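Local coordinates for CCHC-type domain-containing protein (PDB 7C45) that probably trims the 3' ends of RNAs, guide RNAs among them, as a metal-dependent 3'-5' exonuclease of the RNase D type, at residues Ile38-Ala44 / Ile57-Cys63; Gln53-Ile57 / Glu108-Leu114; Lys117-Val121 / Val223-Ala227. All coordinates share one frame; numbering follows the deposited sequence.

Contact 1 of 3, residues Ile38-Ala44 / Ile57-Cys63. With CA (calcium ion), chain E; CA (calcium ion), chain F; nucleotides of chain B.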
loop_
_atom_site.group_PDB
_atom_site.type_symbol
_atom_site.label_atom_id
_atom_site.label_comp_id
_atom_site.label_asym_id
_atom_site.label_seq_id
_atom_site.Cartn_x
_atom_site.Cartn_y
_atom_site.Cartn_z
ATOM N N ILE A 38 10.653 5.782 2.511
ATOM C CA ILE A 38 10.657 4.497 3.205
ATOM C C ILE A 38 9.280 3.872 3.051
ATOM O O ILE A 38 8.300 4.422 3.552
ATOM C CB ILE A 38 10.987 4.634 4.701
ATOM C CG1 ILE A 38 12.303 5.376 4.921
ATOM C CG2 ILE A 38 10.991 3.257 5.369
ATOM C CD1 ILE A 38 12.518 5.691 6.341
ATOM N N ALA A 39 9.209 2.739 2.357
ATOM C CA ALA A 39 7.985 1.954 2.287
ATOM C C ALA A 39 7.800 1.201 3.600
ATOM O O ALA A 39 8.733 0.540 4.060
ATOM C CB ALA A 39 8.053 0.968 1.129
ATOM N N LEU A 40 6.598 1.278 4.169
ATOM C CA LEU A 40 6.298 0.649 5.453
ATOM C C LEU A 40 5.106 -0.284 5.348
ATOM O O LEU A 40 4.209 -0.087 4.529
ATOM C CB LEU A 40 6.008 1.669 6.524
ATOM C CG LEU A 40 7.194 2.499 6.980
ATOM C CD1 LEU A 40 6.710 3.613 7.881
ATOM C CD2 LEU A 40 8.213 1.638 7.728
ATOM N N ASP A 41 5.103 -1.282 6.227
ATOM C CA ASP A 41 4.048 -2.276 6.314
ATOM C C ASP A 41 4.108 -2.844 7.729
ATOM O O ASP A 41 5.131 -2.743 8.408
ATOM C CB ASP A 41 4.250 -3.339 5.238
ATOM C CG ASP A 41 3.100 -4.310 5.111
ATOM O OD1 ASP A 41 1.990 -4.019 5.551
ATOM O OD2 ASP A 41 3.340 -5.372 4.529
ATOM N N ILE A 42 3.000 -3.433 8.174
ATOM C CA ILE A 42 2.966 -4.039 9.507
ATOM C C ILE A 42 2.274 -5.386 9.413
ATOM O O ILE A 42 1.228 -5.508 8.767
ATOM C CB ILE A 42 2.246 -3.141 10.536
ATOM C CG1 ILE A 42 2.969 -1.799 10.699
ATOM C CG2 ILE A 42 2.134 -3.846 11.863
ATOM C CD1 ILE A 42 2.229 -0.833 11.622
ATOM N N GLU A 43 2.851 -6.401 10.068
ATOM C CA GLU A 43 2.158 -7.661 10.325
ATOM C C GLU A 43 1.822 -7.771 11.806
ATOM O O GLU A 43 2.690 -7.579 12.660
ATOM C CB GLU A 43 2.986 -8.881 9.916
ATOM C CG GLU A 43 3.432 -8.928 8.435
ATOM C CD GLU A 43 2.309 -8.640 7.442
ATOM O OE1 GLU A 43 1.237 -9.261 7.584
ATOM O OE2 GLU A 43 2.522 -7.827 6.491
ATOM N N ALA A 44 0.570 -8.121 12.103
ATOM C CA ALA A 44 0.106 -8.155 13.482
ATOM C C ALA A 44 -0.568 -9.494 13.768
ATOM O O ALA A 44 -0.996 -10.207 12.858
ATOM C CB ALA A 44 -0.855 -6.988 13.767
ATOM N N ILE A 57 1.285 -5.933 17.448
ATOM C CA ILE A 57 2.268 -5.818 16.374
ATOM C C ILE A 57 3.310 -6.916 16.511
ATOM O O ILE A 57 3.868 -7.132 17.590
ATOM C CB ILE A 57 2.935 -4.441 16.388
ATOM C CG1 ILE A 57 1.956 -3.366 15.910
ATOM C CG2 ILE A 57 4.165 -4.472 15.515
ATOM C CD1 ILE A 57 2.476 -1.974 16.079
ATOM N N SER A 58 3.570 -7.619 15.408
ATOM C CA SER A 58 4.600 -8.650 15.365
ATOM C C SER A 58 5.832 -8.151 14.613
ATOM O O SER A 58 6.939 -8.126 15.158
ATOM C CB SER A 58 4.046 -9.913 14.708
ATOM O OG SER A 58 5.023 -10.931 14.629
ATOM N N LEU A 59 5.636 -7.743 13.368
ATOM C CA LEU A 59 6.678 -7.202 12.502
ATOM C C LEU A 59 6.303 -5.802 12.033
ATOM O O LEU A 59 5.129 -5.514 11.801
ATOM C CB LEU A 59 6.883 -8.094 11.267
ATOM C CG LEU A 59 7.282 -9.552 11.494
ATOM C CD1 LEU A 59 7.330 -10.330 10.173
ATOM C CD2 LEU A 59 8.636 -9.625 12.255
ATOM N N VAL A 60 7.299 -4.923 11.913
ATOM C CA VAL A 60 7.199 -3.724 11.087
ATOM C C VAL A 60 8.225 -3.871 9.974
ATOM O O VAL A 60 9.382 -4.199 10.248
ATOM C CB VAL A 60 7.440 -2.437 11.892
ATOM C CG1 VAL A 60 7.485 -1.217 10.950
ATOM C CG2 VAL A 60 6.374 -2.289 12.977
ATOM N N GLN A 61 7.788 -3.720 8.725
ATOM C CA GLN A 61 8.655 -3.953 7.575
ATOM C C GLN A 61 8.987 -2.628 6.902
ATOM O O GLN A 61 8.152 -1.731 6.848
ATOM C CB GLN A 61 7.996 -4.912 6.587
ATOM C CG GLN A 61 7.576 -6.222 7.257
ATOM C CD GLN A 61 6.131 -6.206 7.698
ATOM O OE1 GLN A 61 5.804 -5.771 8.805
ATOM N NE2 GLN A 61 5.253 -6.659 6.829
ATOM N N ALA A 62 10.230 -2.489 6.430
ATOM C CA ALA A 62 10.662 -1.226 5.845
ATOM C C ALA A 62 11.569 -1.487 4.655
ATOM O O ALA A 62 12.443 -2.357 4.700
ATOM C CB ALA A 62 11.409 -0.346 6.841
ATOM N N CYS A 63 11.383 -0.699 3.612
ATOM C CA CYS A 63 12.247 -0.790 2.441
ATOM C C CYS A 63 12.415 0.621 1.910
ATOM O O CYS A 63 11.414 1.258 1.575
ATOM C CB CYS A 63 11.635 -1.711 1.397
ATOM S SG CYS A 63 12.722 -2.023 -0.027
HETATM CA CA CA E . 1.838 -6.973 4.484
HETATM CA CA CA F . -0.356 -3.830 5.102
ATOM P P U B 10 -1.683 -6.448 4.979
ATOM O OP1 U B 10 -0.217 -6.284 4.984
ATOM O OP2 U B 10 -2.350 -7.285 3.937
ATOM O "O5'" U B 10 -2.152 -6.993 6.405
ATOM C "C5'" U B 10 -1.506 -6.544 7.585
ATOM C "C4'" U B 10 -2.121 -7.147 8.820
ATOM O "O4'" U B 10 -3.552 -6.992 8.755
ATOM C "C3'" U B 10 -1.924 -8.642 9.001
ATOM O "O3'" U B 10 -0.678 -8.957 9.579
ATOM C "C2'" U B 10 -3.093 -9.027 9.893
ATOM O "O2'" U B 10 -2.793 -8.697 11.243
ATOM C "C1'" U B 10 -4.182 -8.082 9.389
ATOM N N1 U B 10 -5.085 -8.728 8.417
ATOM C C2 U B 10 -6.079 -9.509 8.959
ATOM O O2 U B 10 -6.190 -9.668 10.166
ATOM N N3 U B 10 -6.912 -10.089 8.035
ATOM C C4 U B 10 -6.844 -9.949 6.663
ATOM O O4 U B 10 -7.667 -10.535 5.967
ATOM C C5 U B 10 -5.789 -9.110 6.182
ATOM C C6 U B 10 -4.961 -8.535 7.059
HETATM O O HOH W 1 -0.393 -3.593 7.470
HETATM O O HOH W 2 3.801 -8.400 2.958
HETATM O O HOH W 3 1.103 -9.276 3.904
HETATM O O HOH W 4 -0.412 -3.115 2.770
HETATM O O HOH W 5 -0.768 -1.392 5.212
#
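Asp41 and Glu43, the two acids of the first conserved motif of a DEDD exonuclease, stand on strand 38-44, and Gln61 of the antiparallel strand 57-63 stands on the same face of the sheet and steadies Glu43. The carboxylate of Asp41 is split between two calcium ions: OD2 binds one at 2.2 Å and OD1 the other at 2.4 Å. Glu43 OE2 joins the first ion at 2.3 Å, while Glu43 OE1 accepts a hydrogen bond from O3' of U10 of chain B. The bend of Gln61 at chi2 (95°) brings its amide over to strand 38-44, where it crosses Glu43 at about a right angle. Its NE2 donates to Glu43 OE2 over 3.0 Å on the anti lone pair, with the amide and carboxylate planes 60° apart, and it also bonds to Ala188 O. A second-shell amide thus holds the metal-bound carboxylate. The backbones add regular pairs such as Gln61 N to Asp41 O (2.8 Å), until a classic beta bulge lets Glu43 O accept from both Ser58 N and Leu59 N. On the opposite face Ile42 CG1 lies beside Val60 CG2, 4.1 Å away, in the core against helices 80-92 and 104-114. Asp191 completes the first ion's protein ligands, and the U10 phosphate atom OP1 bridges both metals, an arrangement typical of the two-metal active site of DEDD nucleases.

Contact 2 of 3, residues Gln53-Ile57 / Glu108-Leu114. With nucleotides of chain B.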
loop_
_atom_site.group_PDB
_atom_site.type_symbol
_atom_site.label_atom_id
_atom_site.label_comp_id
_atom_site.label_asym_id
_atom_site.label_seq_id
_atom_site.Cartn_x
_atom_site.Cartn_y
_atom_site.Cartn_z
ATOM N N GLN A 53 -9.350 -3.138 14.691
ATOM C CA GLN A 53 -7.971 -2.789 15.024
ATOM C C GLN A 53 -7.033 -3.968 14.754
ATOM O O GLN A 53 -7.383 -5.129 14.969
ATOM C CB GLN A 53 -7.859 -2.384 16.499
ATOM C CG GLN A 53 -8.504 -1.056 16.897
ATOM C CD GLN A 53 -10.021 -1.024 16.717
ATOM O OE1 GLN A 53 -10.709 -2.033 16.892
ATOM N NE2 GLN A 53 -10.543 0.143 16.339
ATOM N N LEU A 54 -5.811 -3.662 14.312
ATOM C CA LEU A 54 -4.803 -4.706 14.210
ATOM C C LEU A 54 -4.561 -5.307 15.586
ATOM O O LEU A 54 -4.644 -4.618 16.601
ATOM C CB LEU A 54 -3.484 -4.158 13.672
ATOM C CG LEU A 54 -3.463 -3.710 12.203
ATOM C CD1 LEU A 54 -2.048 -3.440 11.810
ATOM C CD2 LEU A 54 -4.080 -4.730 11.270
ATOM N N GLY A 55 -4.245 -6.595 15.610
ATOM C CA GLY A 55 -3.770 -7.225 16.826
ATOM C C GLY A 55 -2.361 -6.758 17.201
ATOM O O GLY A 55 -1.823 -5.792 16.668
ATOM N N ARG A 56 -1.778 -7.467 18.162
ATOM C CA ARG A 56 -0.465 -7.089 18.684
ATOM C C ARG A 56 0.549 -7.037 17.550
ATOM O O ARG A 56 0.637 -7.964 16.754
ATOM C CB ARG A 56 -0.024 -8.105 19.727
ATOM C CG ARG A 56 1.269 -7.771 20.422
ATOM C CD ARG A 56 1.486 -8.815 21.515
ATOM N NE ARG A 56 2.730 -8.645 22.239
ATOM C CZ ARG A 56 3.072 -9.380 23.283
ATOM N NH1 ARG A 56 2.245 -10.328 23.729
ATOM N NH2 ARG A 56 4.230 -9.161 23.890
ATOM N N ILE A 57 1.285 -5.933 17.448
ATOM C CA ILE A 57 2.268 -5.818 16.374
ATOM C C ILE A 57 3.310 -6.916 16.511
ATOM O O ILE A 57 3.868 -7.132 17.590
ATOM C CB ILE A 57 2.935 -4.441 16.388
ATOM C CG1 ILE A 57 1.956 -3.366 15.910
ATOM C CG2 ILE A 57 4.165 -4.472 15.515
ATOM C CD1 ILE A 57 2.476 -1.974 16.079
ATOM N N GLU A 108 -3.160 3.488 13.026
ATOM C CA GLU A 108 -3.848 3.254 14.280
ATOM C C GLU A 108 -2.997 2.408 15.210
ATOM O O GLU A 108 -2.906 2.704 16.398
ATOM C CB GLU A 108 -5.184 2.566 14.032
ATOM C CG GLU A 108 -5.943 2.245 15.307
ATOM C CD GLU A 108 -7.243 1.562 15.000
ATOM O OE1 GLU A 108 -7.212 0.595 14.224
ATOM O OE2 GLU A 108 -8.294 2.008 15.500
ATOM N N ALA A 109 -2.355 1.366 14.674
ATOM C CA ALA A 109 -1.521 0.501 15.510
ATOM C C ALA A 109 -0.250 1.209 15.942
ATOM O O ALA A 109 0.206 1.029 17.079
ATOM C CB ALA A 109 -1.186 -0.800 14.778
ATOM N N LEU A 110 0.351 2.003 15.051
ATOM C CA LEU A 110 1.530 2.764 15.450
ATOM C C LEU A 110 1.200 3.694 16.608
ATOM O O LEU A 110 1.979 3.815 17.553
ATOM C CB LEU A 110 2.090 3.564 14.271
ATOM C CG LEU A 110 2.733 2.720 13.168
ATOM C CD1 LEU A 110 3.188 3.620 12.019
ATOM C CD2 LEU A 110 3.909 1.913 13.705
ATOM N N SER A 111 0.040 4.350 16.557
ATOM C CA SER A 111 -0.300 5.319 17.593
ATOM C C SER A 111 -0.716 4.621 18.885
ATOM O O SER A 111 -0.217 4.955 19.962
ATOM C CB SER A 111 -1.409 6.254 17.099
ATOM O OG SER A 111 -1.802 7.154 18.129
ATOM N N CYS A 112 -1.615 3.646 18.787
ATOM C CA CYS A 112 -2.134 2.958 19.969
ATOM C C CYS A 112 -1.064 2.139 20.660
ATOM O O CYS A 112 -0.938 2.178 21.890
ATOM C CB CYS A 112 -3.271 2.030 19.583
ATOM S SG CYS A 112 -4.779 2.879 19.211
ATOM N N GLN A 113 -0.333 1.346 19.889
ATOM C CA GLN A 113 0.607 0.394 20.456
ATOM C C GLN A 113 1.987 0.982 20.672
ATOM O O GLN A 113 2.636 0.653 21.671
ATOM C CB GLN A 113 0.692 -0.842 19.568
ATOM C CG GLN A 113 -0.615 -1.596 19.497
ATOM C CD GLN A 113 -0.488 -2.852 18.694
ATOM O OE1 GLN A 113 0.450 -3.641 18.872
ATOM N NE2 GLN A 113 -1.412 -3.041 17.777
ATOM N N LEU A 114 2.449 1.875 19.792
ATOM C CA LEU A 114 3.807 2.379 19.899
ATOM C C LEU A 114 3.877 3.818 20.366
ATOM O O LEU A 114 4.963 4.267 20.751
ATOM C CB LEU A 114 4.540 2.245 18.547
ATOM C CG LEU A 114 4.625 0.833 17.951
ATOM C CD1 LEU A 114 5.520 0.774 16.724
ATOM C CD2 LEU A 114 5.083 -0.165 19.005
ATOM P P U B 10 -1.683 -6.448 4.979
ATOM O OP1 U B 10 -0.217 -6.284 4.984
ATOM O OP2 U B 10 -2.350 -7.285 3.937
ATOM O "O5'" U B 10 -2.152 -6.993 6.405
ATOM C "C5'" U B 10 -1.506 -6.544 7.585
ATOM C "C4'" U B 10 -2.121 -7.147 8.820
ATOM O "O4'" U B 10 -3.552 -6.992 8.755
ATOM C "C3'" U B 10 -1.924 -8.642 9.001
ATOM O "O3'" U B 10 -0.678 -8.957 9.579
ATOM C "C2'" U B 10 -3.093 -9.027 9.893
ATOM O "O2'" U B 10 -2.793 -8.697 11.243
ATOM C "C1'" U B 10 -4.182 -8.082 9.389
ATOM N N1 U B 10 -5.085 -8.728 8.417
ATOM C C2 U B 10 -6.079 -9.509 8.959
ATOM O O2 U B 10 -6.190 -9.668 10.166
ATOM N N3 U B 10 -6.912 -10.089 8.035
ATOM C C4 U B 10 -6.844 -9.949 6.663
ATOM O O4 U B 10 -7.667 -10.535 5.967
ATOM C C5 U B 10 -5.789 -9.110 6.182
ATOM C C6 U B 10 -4.961 -8.535 7.059
HETATM O O HOH W 6 -4.947 -0.784 14.065
HETATM O O HOH W 7 -4.001 -1.637 16.807
#
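Gln113 presents both polar atoms of its side-chain amide to the backbone of residues 55-57. With the chain extended beyond CG (chi2 -176°), OE1 accepts from Ile57 N at 2.8 Å, in the carbonyl plane and on a lone pair, while NE2 donates to Gly55 O at 3.0 Å from above the plane of that carbonyl. The two bonds fix which way round the amide sits, and a water joins the same NE2 to Leu54 O. At the other end of the segment, Gln53 and Glu108 meet with amide and carboxylate planes 54° apart. A bend at chi2 brings the amide of Gln53 to the acid, where NE2 reaches Glu108 OE2 at 3.0 Å on its syn side, yet 31° out of the carboxylate plane. Gln53 CG also packs 3.4 Å from Glu108 OE2. That oxygen accepts from Val232 N as well, and Arg105 forms a salt bridge with OE1, so the carboxylate is shared among several partners. Between these polar ends Ala109 CB takes Leu54 CD1 and Ile57 CD1, each at 4.1 Å, and Ile57 CD1 goes on to Leu114 CG. The other branch of Leu54, CD2, lies 3.4 Å from O4' of U10 of chain B. Helix 104-114 thereby holds the loop between strands 37-44 and 57-64 of the exonuclease sheet, which borders the RNA-binding active site.

Contact 3 of 3, residues Lys117-Val121 / Val223-Ala227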
loop_
_atom_site.group_PDB
_atom_site.type_symbol
_atom_site.label_atom_id
_atom_site.label_comp_id
_atom_site.label_asym_id
_atom_site.label_seq_id
_atom_site.Cartn_x
_atom_site.Cartn_y
_atom_site.Cartn_z
ATOM N N LYS A 117 3.203 8.800 15.859
ATOM C CA LYS A 117 2.379 9.335 14.782
ATOM C C LYS A 117 3.286 9.745 13.629
ATOM O O LYS A 117 4.016 10.750 13.750
ATOM C CB LYS A 117 1.570 10.523 15.291
ATOM C CG LYS A 117 0.721 11.213 14.226
ATOM C CD LYS A 117 -0.091 12.324 14.843
ATOM C CE LYS A 117 -0.932 13.017 13.795
ATOM N NZ LYS A 117 -1.797 14.083 14.376
ATOM N N PRO A 118 3.291 9.016 12.512
ATOM C CA PRO A 118 4.208 9.344 11.422
ATOM C C PRO A 118 3.853 10.659 10.757
ATOM O O PRO A 118 2.703 11.102 10.760
ATOM C CB PRO A 118 4.029 8.170 10.450
ATOM C CG PRO A 118 2.627 7.747 10.651
ATOM C CD PRO A 118 2.320 7.973 12.119
ATOM N N GLU A 119 4.853 11.299 10.170
ATOM C CA GLU A 119 4.628 12.540 9.443
ATOM C C GLU A 119 5.362 12.473 8.121
ATOM O O GLU A 119 6.421 11.856 8.045
ATOM C CB GLU A 119 5.077 13.740 10.255
ATOM C CG GLU A 119 4.437 13.763 11.626
ATOM C CD GLU A 119 4.950 14.880 12.501
ATOM O OE1 GLU A 119 4.850 14.742 13.735
ATOM O OE2 GLU A 119 5.430 15.889 11.950
ATOM N N GLY A 120 4.776 13.072 7.080
ATOM C CA GLY A 120 5.297 12.931 5.733
ATOM C C GLY A 120 4.872 11.617 5.115
ATOM O O GLY A 120 5.703 10.839 4.660
ATOM N N VAL A 121 3.579 11.333 5.113
ATOM C CA VAL A 121 3.067 10.020 4.738
ATOM C C VAL A 121 2.402 10.132 3.369
ATOM O O VAL A 121 1.767 11.141 3.059
ATOM C CB VAL A 121 2.073 9.482 5.793
ATOM C CG1 VAL A 121 1.482 8.138 5.362
ATOM C CG2 VAL A 121 2.740 9.278 7.154
ATOM N N VAL A 223 -4.034 10.160 8.454
ATOM C CA VAL A 223 -3.196 9.970 9.640
ATOM C C VAL A 223 -3.773 10.746 10.823
ATOM O O VAL A 223 -3.766 10.267 11.955
ATOM C CB VAL A 223 -1.731 10.351 9.347
ATOM C CG1 VAL A 223 -0.875 10.220 10.614
ATOM C CG2 VAL A 223 -1.155 9.437 8.267
ATOM N N GLU A 224 -4.298 11.950 10.581
ATOM C CA GLU A 224 -4.945 12.690 11.663
ATOM C C GLU A 224 -6.129 11.921 12.224
ATOM O O GLU A 224 -6.395 11.954 13.429
ATOM C CB GLU A 224 -5.409 14.054 11.161
ATOM C CG GLU A 224 -4.291 15.045 10.923
ATOM C CD GLU A 224 -3.580 15.422 12.207
ATOM O OE1 GLU A 224 -4.255 15.913 13.143
ATOM O OE2 GLU A 224 -2.351 15.211 12.277
ATOM N N HIS A 225 -6.877 11.254 11.356
ATOM C CA HIS A 225 -8.080 10.549 11.780
ATOM C C HIS A 225 -7.735 9.285 12.569
ATOM O O HIS A 225 -8.388 8.978 13.576
ATOM C CB HIS A 225 -8.921 10.207 10.552
ATOM C CG HIS A 225 -10.315 9.769 10.868
ATOM N ND1 HIS A 225 -10.620 8.496 11.302
ATOM C CD2 HIS A 225 -11.488 10.443 10.816
ATOM C CE1 HIS A 225 -11.924 8.406 11.495
ATOM N NE2 HIS A 225 -12.470 9.574 11.217
ATOM N N TYR A 226 -6.692 8.558 12.146
ATOM C CA TYR A 226 -6.436 7.212 12.651
ATOM C C TYR A 226 -5.339 7.153 13.701
ATOM O O TYR A 226 -5.243 6.152 14.410
ATOM C CB TYR A 226 -6.112 6.265 11.473
ATOM C CG TYR A 226 -7.377 5.847 10.776
ATOM C CD1 TYR A 226 -7.899 6.618 9.750
ATOM C CD2 TYR A 226 -8.107 4.743 11.212
ATOM C CE1 TYR A 226 -9.102 6.268 9.126
ATOM C CE2 TYR A 226 -9.314 4.380 10.600
ATOM C CZ TYR A 226 -9.814 5.152 9.561
ATOM O OH TYR A 226 -11.012 4.808 8.954
ATOM N N ALA A 227 -4.534 8.199 13.838
ATOM C CA ALA A 227 -3.447 8.236 14.818
ATOM C C ALA A 227 -3.853 9.162 15.961
ATOM O O ALA A 227 -3.380 10.291 16.061
ATOM C CB ALA A 227 -2.147 8.694 14.171
HETATM O O HOH W 8 -4.386 12.788 15.131
#
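The carboxylate of Glu224 is approached by Lys117 NZ from one side of its plane, well out of that plane and much closer to OE2 than to OE1. The salt bridge is modelled at 2.4 Å between Lys117 NZ and Glu224 OE2, so short that its exact length is doubtful. The puckered ring of Pro118 meets Val223 with its CD corner, 4.2 Å from CG1, and rests on Val107 of helix 104-114 as well. Lys117 runs fully extended, with CG anti to the backbone N (chi1 177°), and this straight course carries the ammonium group out to the carboxylate of Glu224 while CG packs 3.8 Å from Ala227 CB. Here the loop that leads into strand 121-123, an outermost strand of the mixed sheet of the RNase H-like exonuclease fold, is fastened to the C-terminal end of helix 212-226. Ala227 is the first residue to leave the helix. A water accepts from Lys117 NZ and donates to Glu224 O and to Ala227 O, at 2.8 Å each, giving a donor to a carbonyl of the last turn and to that of the residue just after it; the nearby positive charge probably suits this helix end. Deeper in, Val223 divides its two methyls: CG1 lies against Lys117 CG and, at 3.7 Å, against Pro118 O, whereas CG2 turns to the side chain of Val121, with CG2 of each valine 4.1 Å from the other.

In the fold
Contacts 1 and 2 interlock along the chain and share Ile57, where the loop after strand 37-44 becomes strand 57-64; their centres lie about 12 Å apart. Ala44 packs on the backbone of residues 55 and 56, and Ile42 on Leu110, so helix 104-114, which also carries Asp106, a metal ligand in another structure of this protein, backs the strand that carries Asp41 and Glu43. Contact 3 comes later in sequence, its centre about 13 Å from that of contact 2 and about 15 Å from that of contact 1. It touches contact 2 through Ser111 and Glu108 against residues 226-227, but has no direct touch with contact 1. Together they run from the metal centre through helix 104-114 to helix 212-226.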